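Local coordinates for protein GCN5-related N-acetyltransferase (Kribbella flavida, PDB 4IUS) that probably transfers an acyl group, most likely acetyl from acetyl-CoA, to an amino group, at residues A[172-177]-A[189-194]; A[128-134]-A[151-155]; A[28-33]-A[44-49]. The protein carries 1 engineered substitution. All coordinates share one frame; numbering follows the deposited sequence.

In the fold
Interactions 1 and 3 are antiparallel hairpin contacts built on backbone hydrogen bonds, but they lie on opposite sides of the chain's centre, about 31 Å apart between their centres. Interaction 3 is the more deeply buried, with helices over both faces of its sheet; interaction 1, in the large mixed sheet, grows more open toward its ends. Interaction 2 is nearer the surface and works differently: a phenylalanine ring of loop 151-155 lies on the start of helix 131-141, and a bent glutamine of that helix reaches back to the loop. That same helix covers Thr175 of interaction 1, and the two contacts meet directly where Ala177 CB lies 4.1 Å from Ala151 CB. Interaction 3 touches neither of the others.

Interaction 1. Residues A[172-177]-A[189-194]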
loop_
_atom_site.group_PDB
_atom_site.type_symbol
_atom_site.label_atom_id
_atom_site.label_comp_id
_atom_site.label_asym_id
_atom_site.label_seq_id
_atom_site.Cartn_x
_atom_site.Cartn_y
_atom_site.Cartn_z
ATOM N N PRO A 172 16.059 -17.972 -2.781
ATOM C CA PRO A 172 15.102 -16.869 -2.983
ATOM C C PRO A 172 15.682 -15.731 -3.755
ATOM O O PRO A 172 16.755 -15.232 -3.414
ATOM C CB PRO A 172 14.749 -16.429 -1.568
ATOM C CG PRO A 172 15.106 -17.566 -0.707
ATOM C CD PRO A 172 16.261 -18.275 -1.353
ATOM N N VAL A 173 14.981 -15.319 -4.796
ATOM C CA VAL A 173 15.421 -14.250 -5.686
ATOM C C VAL A 173 14.399 -13.132 -5.925
ATOM O O VAL A 173 14.755 -12.092 -6.468
ATOM C CB VAL A 173 15.946 -14.759 -7.047
ATOM C CG1 VAL A 173 17.164 -15.673 -6.865
ATOM C CG2 VAL A 173 14.846 -15.484 -7.820
ATOM N N ALA A 174 13.147 -13.371 -5.533
ATOM C CA ALA A 174 12.099 -12.349 -5.719
ATOM C C ALA A 174 11.044 -12.571 -4.662
ATOM O O ALA A 174 10.941 -13.651 -4.076
ATOM C CB ALA A 174 11.484 -12.363 -7.107
ATOM N N THR A 175 10.265 -11.520 -4.419
ATOM C CA THR A 175 9.299 -11.561 -3.346
ATOM C C THR A 175 8.135 -10.602 -3.619
ATOM O O THR A 175 8.258 -9.679 -4.421
ATOM C CB THR A 175 9.992 -11.157 -1.997
ATOM O OG1 THR A 175 9.089 -11.405 -0.904
ATOM C CG2 THR A 175 10.437 -9.727 -1.926
ATOM N N ALA A 176 7.027 -10.825 -2.937
ATOM C CA ALA A 176 5.869 -9.923 -2.876
ATOM C C ALA A 176 5.073 -10.284 -1.622
ATOM O O ALA A 176 5.216 -11.369 -1.101
ATOM C CB ALA A 176 4.982 -10.060 -4.129
ATOM N N ALA A 177 4.279 -9.342 -1.159
ATOM C CA ALA A 177 3.530 -9.517 0.088
ATOM C C ALA A 177 2.116 -9.009 -0.093
ATOM O O ALA A 177 1.837 -8.208 -1.022
ATOM C CB ALA A 177 4.228 -8.706 1.181
ATOM N N ALA A 189 2.090 -5.517 -2.106
ATOM C CA ALA A 189 3.165 -4.545 -1.991
ATOM C C ALA A 189 4.433 -5.308 -1.656
ATOM O O ALA A 189 4.483 -6.525 -1.685
ATOM C CB ALA A 189 2.840 -3.488 -0.915
ATOM N N GLY A 190 5.497 -4.604 -1.397
ATOM C CA GLY A 190 6.741 -5.261 -1.031
ATOM C C GLY A 190 7.321 -6.099 -2.155
ATOM O O GLY A 190 8.004 -7.082 -1.896
ATOM N N VAL A 191 7.092 -5.719 -3.400
ATOM C CA VAL A 191 7.539 -6.476 -4.537
ATOM C C VAL A 191 9.001 -6.130 -4.782
ATOM O O VAL A 191 9.383 -4.957 -4.816
ATOM C CB VAL A 191 6.709 -6.228 -5.819
ATOM C CG1 VAL A 191 7.194 -7.100 -6.988
ATOM C CG2 VAL A 191 5.253 -6.509 -5.537
ATOM N N GLY A 192 9.845 -7.141 -4.966
ATOM C CA GLY A 192 11.198 -6.909 -5.385
ATOM C C GLY A 192 11.867 -8.128 -5.935
ATOM O O GLY A 192 11.411 -9.240 -5.770
ATOM N N THR A 193 12.992 -7.893 -6.598
ATOM C CA THR A 193 13.864 -8.937 -7.080
ATOM C C THR A 193 15.290 -8.578 -6.793
ATOM O O THR A 193 15.650 -7.388 -6.777
ATOM C CB THR A 193 13.733 -9.188 -8.589
ATOM O OG1 THR A 193 14.490 -8.218 -9.319
ATOM C CG2 THR A 193 12.266 -9.185 -9.014
ATOM N N LEU A 194 16.111 -9.579 -6.561
ATOM C CA LEU A 194 17.546 -9.300 -6.468
ATOM C C LEU A 194 18.041 -8.655 -7.767
ATOM O O LEU A 194 17.597 -8.981 -8.861
ATOM C CB LEU A 194 18.300 -10.594 -6.228
ATOM C CG LEU A 194 18.139 -11.216 -4.839
ATOM C CD1 LEU A 194 18.973 -12.510 -4.847
ATOM C CD2 LEU A 194 18.516 -10.254 -3.697
HETATM O O HOH W 1 7.751 -9.029 0.202
#
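Thr175 and Gly192 sit opposite each other in the hairpin formed by strands 171-179 and 185-193, part of the mixed sheet of the GNAT fold. With Ala174 they make the buried middle of the contact, enclosed by two helices: helix 202-216 covers the face bearing Ala174, Ala176 and Val191, while helix 131-141 packs on Thr175 from the other. Thr175 N bonds to Gly192 O at 2.9 Å, in the carbonyl plane, and Gly192 N returns a bond to Thr175 O. Ala174 CB comes within 3.4 Å of Gly192 O and also meets the methyl of Thr193.

The ends are bonded just as closely but are more open, with Pro172, Leu194, Ala177, Ala189 and Gly190 all partly exposed. At one, Leu194 N donates to Val173 O at 2.9 Å, a fairly straight bond (166° at the hydrogen). The leucine leans its branch across the valine at about a right angle, with CD1 4.2 Å from Val173 CG1 and 3.8 Å from Pro172 O. A serine in place of Leu194 would probably keep the backbone bond but leave Val173 CG1 and the Pro172 carbonyl without this apolar cover. Nearby, Thr193 OG1 makes a weak hydrogen bond to a malonate ion, probably from the crystallisation liquor. The chain then enters a loop of the R-x-x-G-x-G pattern, consistent with the family's coenzyme A pyrophosphate-binding loop.

At the other end the register slips by one residue between Thr175 and Ala177, a beta bulge in which Gly190 takes a positive phi (65°). Paired bonds resume between Ala177 and Ala189. With OG1 opposite the backbone N (chi1 -171°), Thr175 gives its hydroxyl to Val164 O and turns CG2 to 3.6 Å from Gly190 O. Thr175 OG1 also accepts from a water at 2.9 Å, which donates to Gly190 O at 2.9 Å.

Interaction 2. Residues A[128-134]-A[151-155]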
loop_
_atom_site.group_PDB
_atom_site.type_symbol
_atom_site.label_atom_id
_atom_site.label_comp_id
_atom_site.label_asym_id
_atom_site.label_seq_id
_atom_site.Cartn_x
_atom_site.Cartn_y
_atom_site.Cartn_z
ATOM N N VAL A 128 5.860 -17.593 2.490
ATOM C CA VAL A 128 6.721 -17.379 3.652
ATOM C C VAL A 128 6.098 -18.040 4.878
ATOM O O VAL A 128 4.921 -17.828 5.166
ATOM C CB VAL A 128 6.927 -15.882 3.910
ATOM C CG1 VAL A 128 7.497 -15.614 5.273
ATOM C CG2 VAL A 128 7.812 -15.308 2.840
ATOM N N ALA A 129 6.878 -18.878 5.565
ATOM C CA ALA A 129 6.408 -19.697 6.672
ATOM C C ALA A 129 7.351 -19.658 7.869
ATOM O O ALA A 129 7.261 -20.528 8.748
ATOM C CB ALA A 129 6.197 -21.114 6.187
ATOM N N SER A 130 8.166 -18.634 7.974
ATOM C CA SER A 130 9.043 -18.461 9.098
ATOM C C SER A 130 9.562 -17.029 9.165
ATOM O O SER A 130 9.544 -16.296 8.177
ATOM C CB SER A 130 10.232 -19.402 9.001
ATOM O OG SER A 130 11.115 -19.016 7.973
ATOM N N ALA A 131 10.058 -16.661 10.330
ATOM C CA ALA A 131 10.739 -15.406 10.551
ATOM C C ALA A 131 11.918 -15.267 9.594
ATOM O O ALA A 131 12.137 -14.218 9.013
ATOM C CB ALA A 131 11.183 -15.279 12.004
ATOM N N GLU A 132 12.707 -16.329 9.416
ATOM C CA GLU A 132 13.875 -16.208 8.562
ATOM C C GLU A 132 13.468 -16.021 7.100
ATOM O O GLU A 132 14.121 -15.268 6.374
ATOM C CB GLU A 132 14.819 -17.399 8.727
ATOM C CG GLU A 132 15.419 -17.502 10.109
ATOM C CD GLU A 132 14.470 -18.028 11.190
ATOM O OE1 GLU A 132 13.406 -18.660 10.895
ATOM O OE2 GLU A 132 14.811 -17.799 12.380
ATOM N N GLU A 133 12.380 -16.651 6.647
ATOM C CA GLU A 133 11.903 -16.412 5.276
ATOM C C GLU A 133 11.373 -14.992 5.137
ATOM O O GLU A 133 11.569 -14.374 4.105
ATOM C CB GLU A 133 10.860 -17.466 4.870
ATOM C CG GLU A 133 11.481 -18.815 4.598
ATOM C CD GLU A 133 10.530 -19.963 4.558
ATOM O OE1 GLU A 133 9.347 -19.814 4.320
ATOM O OE2 GLU A 133 11.031 -21.078 4.790
ATOM N N GLN A 134 10.716 -14.462 6.194
ATOM C CA GLN A 134 10.250 -13.079 6.142
ATOM C C GLN A 134 11.439 -12.123 6.087
ATOM O O GLN A 134 11.393 -11.121 5.424
ATOM C CB GLN A 134 9.314 -12.772 7.295
ATOM C CG GLN A 134 8.674 -11.408 7.224
ATOM C CD GLN A 134 7.834 -11.208 5.954
ATOM O OE1 GLN A 134 7.002 -12.061 5.633
ATOM N NE2 GLN A 134 8.069 -10.119 5.222
ATOM N N ALA A 151 3.578 -7.539 5.945
ATOM C CA ALA A 151 3.740 -8.935 6.365
ATOM C C ALA A 151 4.716 -9.122 7.521
ATOM O O ALA A 151 5.025 -10.247 7.903
ATOM C CB ALA A 151 4.229 -9.769 5.175
ATOM N N SER A 152 5.201 -8.031 8.085
ATOM C CA SER A 152 6.398 -8.030 8.885
ATOM C C SER A 152 6.075 -7.533 10.279
ATOM O O SER A 152 5.467 -6.445 10.394
ATOM C CB SER A 152 7.327 -7.032 8.165
ATOM O OG SER A 152 8.637 -6.987 8.654
ATOM N N PRO A 153 6.459 -8.293 11.343
ATOM C CA PRO A 153 7.131 -9.611 11.464
ATOM C C PRO A 153 6.246 -10.786 11.059
ATOM O O PRO A 153 5.005 -10.696 11.121
ATOM C CB PRO A 153 7.398 -9.754 12.973
ATOM C CG PRO A 153 6.418 -8.844 13.604
ATOM C CD PRO A 153 6.282 -7.681 12.673
ATOM N N PHE A 154 6.875 -11.914 10.767
ATOM C CA PHE A 154 6.153 -13.106 10.376
ATOM C C PHE A 154 5.090 -13.473 11.379
ATOM O O PHE A 154 5.371 -13.544 12.565
ATOM C CB PHE A 154 7.086 -14.301 10.215
ATOM C CG PHE A 154 6.350 -15.558 9.918
ATOM C CD1 PHE A 154 5.728 -15.729 8.716
ATOM C CD2 PHE A 154 6.191 -16.542 10.894
ATOM C CE1 PHE A 154 4.944 -16.825 8.474
ATOM C CE2 PHE A 154 5.418 -17.638 10.655
ATOM C CZ PHE A 154 4.788 -17.800 9.432
ATOM N N GLN A 155 3.903 -13.772 10.890
ATOM C CA GLN A 155 2.847 -14.338 11.677
ATOM C C GLN A 155 2.138 -15.326 10.748
ATOM O O GLN A 155 2.129 -15.145 9.496
ATOM C CB GLN A 155 1.958 -13.222 12.257
ATOM C CG GLN A 155 1.308 -12.352 11.184
ATOM C CD GLN A 155 0.142 -13.040 10.472
ATOM O OE1 GLN A 155 -0.614 -13.807 11.103
ATOM N NE2 GLN A 155 -0.014 -12.782 9.166
#
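Phe154 lays one face of its ring over the backbone of Ala129 and Ser130, just where the chain turns into helix 131-141. Its CG stands anti to the backbone N (chi1 176°), which carries the ring away from its own loop and against the helix start. Ser130 N lies 3.6 Å from the plane, over the ring centre, and Ala129 C is nearer the rim, 3.5 Å from CZ. At the side, the ring slides past Val128 in the opposite sense, bringing CD1 to 3.9 Å from Val128 CG1, while Val128 O comes obliquely to 3.5 Å from CE1. Val128 leads out of strand 123-127 and packs on Ala163 and Leu165 of strand 161-168, so the loop joins the edge of the mixed sheet to the helix start.

Gln134 is the second side chain to cross. It starts out extended from the helix and then bends at chi2 (60°), so that the amide comes alongside Ala151, OE1 3.6 Å from its CB and 3.5 Å from its O, where neither oxygen can donate. Gln134 CB rests 4.0 Å from Phe154 CB. The polar end is held by the helix itself: NE2 bonds to Asn138 OD1, and Asn138 ND2 bonds to Ser152 OG.

On the far side of that backbone from the ring, the helix is capped. Ser130 is the N-cap, its OG accepting from Glu133 N at 3.0 Å, and Glu133 OE1 in turn receives Ala129 N from above the carboxylate plane. Phe154 also touches a crystal neighbour, so part of its setting may belong to the lattice.

The loop is thus held by a ring packed on peptide groups and by the Gln134-Asn138-Ser152 chain; Ser130 N, buried with no partner in the model, probably pays some desolvation cost.

Interaction 3. Residues A[28-33]-A[44-49]; sequences GPLVGL and RAVAAE
Val31 and Val46 lie side by side and point the same way from the hairpin of strands 30-35 and 44-47. Val31 places CG1 between its own backbone N and carbonyl carbon (chi1 55°); in Val46, CG1 lies beside the backbone N (chi1 -56°), which leaves CG2 in that position between N and the carbonyl carbon. These two methyls meet, Val31 CG1 to Val46 CG2 at 3.7 Å. Leu33 comes across the second valine at about a right angle, its CD1 3.9 Å from the same Val46 CG2, which thus sits between two apolar neighbours. Helix 6-19 closes over this face through Leu15 and Leu18. Leu30 instead turns to the other face, where helix 59-71 receives it.

Beneath the side chains, Val31 and Val46 form a hydrogen-bonded pair, as do Leu33 and Arg44. Gly32 and Ala45 form the non-hydrogen-bonded pair between them, CA atoms 4.2 Å apart. Arg44 sends its guanidinium group away from the hairpin to Asp148, in a salt bridge, and to Thr147 O.

Past the strand end, Ala48 N reaches Pro29 O at 2.9 Å from well above the carbonyl plane (53°). A water donates to the same oxygen and accepts from Glu49 N.

The chemistry thus changes along the hairpin: buried methyl packing over paired backbone bonds in the middle, and water-assisted links where the strands part.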
loop_
_atom_site.group_PDB
_atom_site.type_symbol
_atom_site.label_atom_id
_atom_site.label_comp_id
_atom_site.label_asym_id
_atom_site.label_seq_id
_atom_site.Cartn_x
_atom_site.Cartn_y
_atom_site.Cartn_z
ATOM N N GLY A 28 -13.273 16.362 11.261
ATOM C CA GLY A 28 -14.058 16.593 10.059
ATOM C C GLY A 28 -13.761 15.569 8.975
ATOM O O GLY A 28 -13.860 14.385 9.234
ATOM N N PRO A 29 -13.386 16.021 7.775
ATOM C CA PRO A 29 -13.195 15.061 6.722
ATOM C C PRO A 29 -11.853 14.377 6.722
ATOM O O PRO A 29 -11.598 13.585 5.830
ATOM C CB PRO A 29 -13.342 15.913 5.467
ATOM C CG PRO A 29 -12.790 17.228 5.890
ATOM C CD PRO A 29 -13.242 17.416 7.288
ATOM N N LEU A 30 -10.999 14.661 7.707
ATOM C CA LEU A 30 -9.659 14.057 7.759
ATOM C C LEU A 30 -9.507 13.245 9.041
ATOM O O LEU A 30 -10.106 13.567 10.068
ATOM C CB LEU A 30 -8.583 15.144 7.779
ATOM C CG LEU A 30 -8.596 16.111 6.618
ATOM C CD1 LEU A 30 -7.563 17.189 6.862
ATOM C CD2 LEU A 30 -8.387 15.368 5.331
ATOM N N VAL A 31 -8.642 12.234 8.978
ATOM C CA VAL A 31 -8.236 11.538 10.188
ATOM C C VAL A 31 -6.730 11.379 10.177
ATOM O O VAL A 31 -6.139 10.865 9.221
ATOM C CB VAL A 31 -8.945 10.179 10.411
ATOM C CG1 VAL A 31 -8.800 9.218 9.236
ATOM C CG2 VAL A 31 -8.526 9.555 11.744
ATOM N N GLY A 32 -6.114 11.854 11.248
ATOM C CA GLY A 32 -4.685 11.624 11.466
ATOM C C GLY A 32 -4.484 10.311 12.177
ATOM O O GLY A 32 -5.245 9.947 13.067
ATOM N N LEU A 33 -3.479 9.581 11.771
ATOM C CA LEU A 33 -3.218 8.224 12.251
ATOM C C LEU A 33 -1.777 8.172 12.747
ATOM O O LEU A 33 -0.829 8.332 11.983
ATOM C CB LEU A 33 -3.451 7.231 11.148
ATOM C CG LEU A 33 -4.871 7.201 10.581
ATOM C CD1 LEU A 33 -4.897 6.434 9.241
ATOM C CD2 LEU A 33 -5.900 6.650 11.573
ATOM N N ARG A 44 0.285 9.114 9.234
ATOM C CA ARG A 44 -0.179 9.902 8.096
ATOM C C ARG A 44 -1.629 10.243 8.327
ATOM O O ARG A 44 -2.292 9.684 9.221
ATOM C CB ARG A 44 -0.040 9.129 6.777
ATOM C CG ARG A 44 -0.964 7.956 6.659
ATOM C CD ARG A 44 -0.884 7.244 5.320
ATOM N NE ARG A 44 0.456 6.689 5.161
ATOM C CZ ARG A 44 0.741 5.426 4.851
ATOM N NH1 ARG A 44 -0.220 4.570 4.520
ATOM N NH2 ARG A 44 2.027 5.056 4.761
ATOM N N ALA A 45 -2.128 11.169 7.516
ATOM C CA ALA A 45 -3.560 11.447 7.451
ATOM C C ALA A 45 -4.183 10.792 6.216
ATOM O O ALA A 45 -3.519 10.698 5.169
ATOM C CB ALA A 45 -3.844 12.924 7.471
ATOM N N VAL A 46 -5.449 10.411 6.346
ATOM C CA VAL A 46 -6.247 9.929 5.228
ATOM C C VAL A 46 -7.653 10.543 5.345
ATOM O O VAL A 46 -7.947 11.263 6.319
ATOM C CB VAL A 46 -6.289 8.370 5.153
ATOM C CG1 VAL A 46 -4.865 7.773 5.075
ATOM C CG2 VAL A 46 -7.091 7.800 6.318
ATOM N N ALA A 47 -8.501 10.294 4.342
ATOM C CA ALA A 47 -9.877 10.763 4.429
ATOM C C ALA A 47 -10.634 10.009 5.518
ATOM O O ALA A 47 -10.564 8.796 5.598
ATOM C CB ALA A 47 -10.612 10.553 3.126
ATOM N N ALA A 48 -11.345 10.742 6.353
ATOM C CA ALA A 48 -12.133 10.131 7.411
ATOM C C ALA A 48 -13.319 9.352 6.907
ATOM O O ALA A 48 -13.716 8.393 7.564
ATOM C CB ALA A 48 -12.602 11.231 8.379
ATOM N N GLU A 49 -13.911 9.821 5.804
ATOM C CA GLU A 49 -15.180 9.307 5.281
ATOM C C GLU A 49 -15.095 9.186 3.746
ATOM O O GLU A 49 -15.679 9.981 3.014
ATOM C CB GLU A 49 -16.346 10.227 5.670
ATOM C CG GLU A 49 -16.557 10.380 7.181
ATOM C CD GLU A 49 -17.616 11.414 7.504
ATOM O OE1 GLU A 49 -18.440 11.716 6.619
ATOM O OE2 GLU A 49 -17.568 11.950 8.623
HETATM O O HOH W 2 -15.539 12.426 10.266
HETATM O O HOH W 3 -13.496 12.231 4.308
#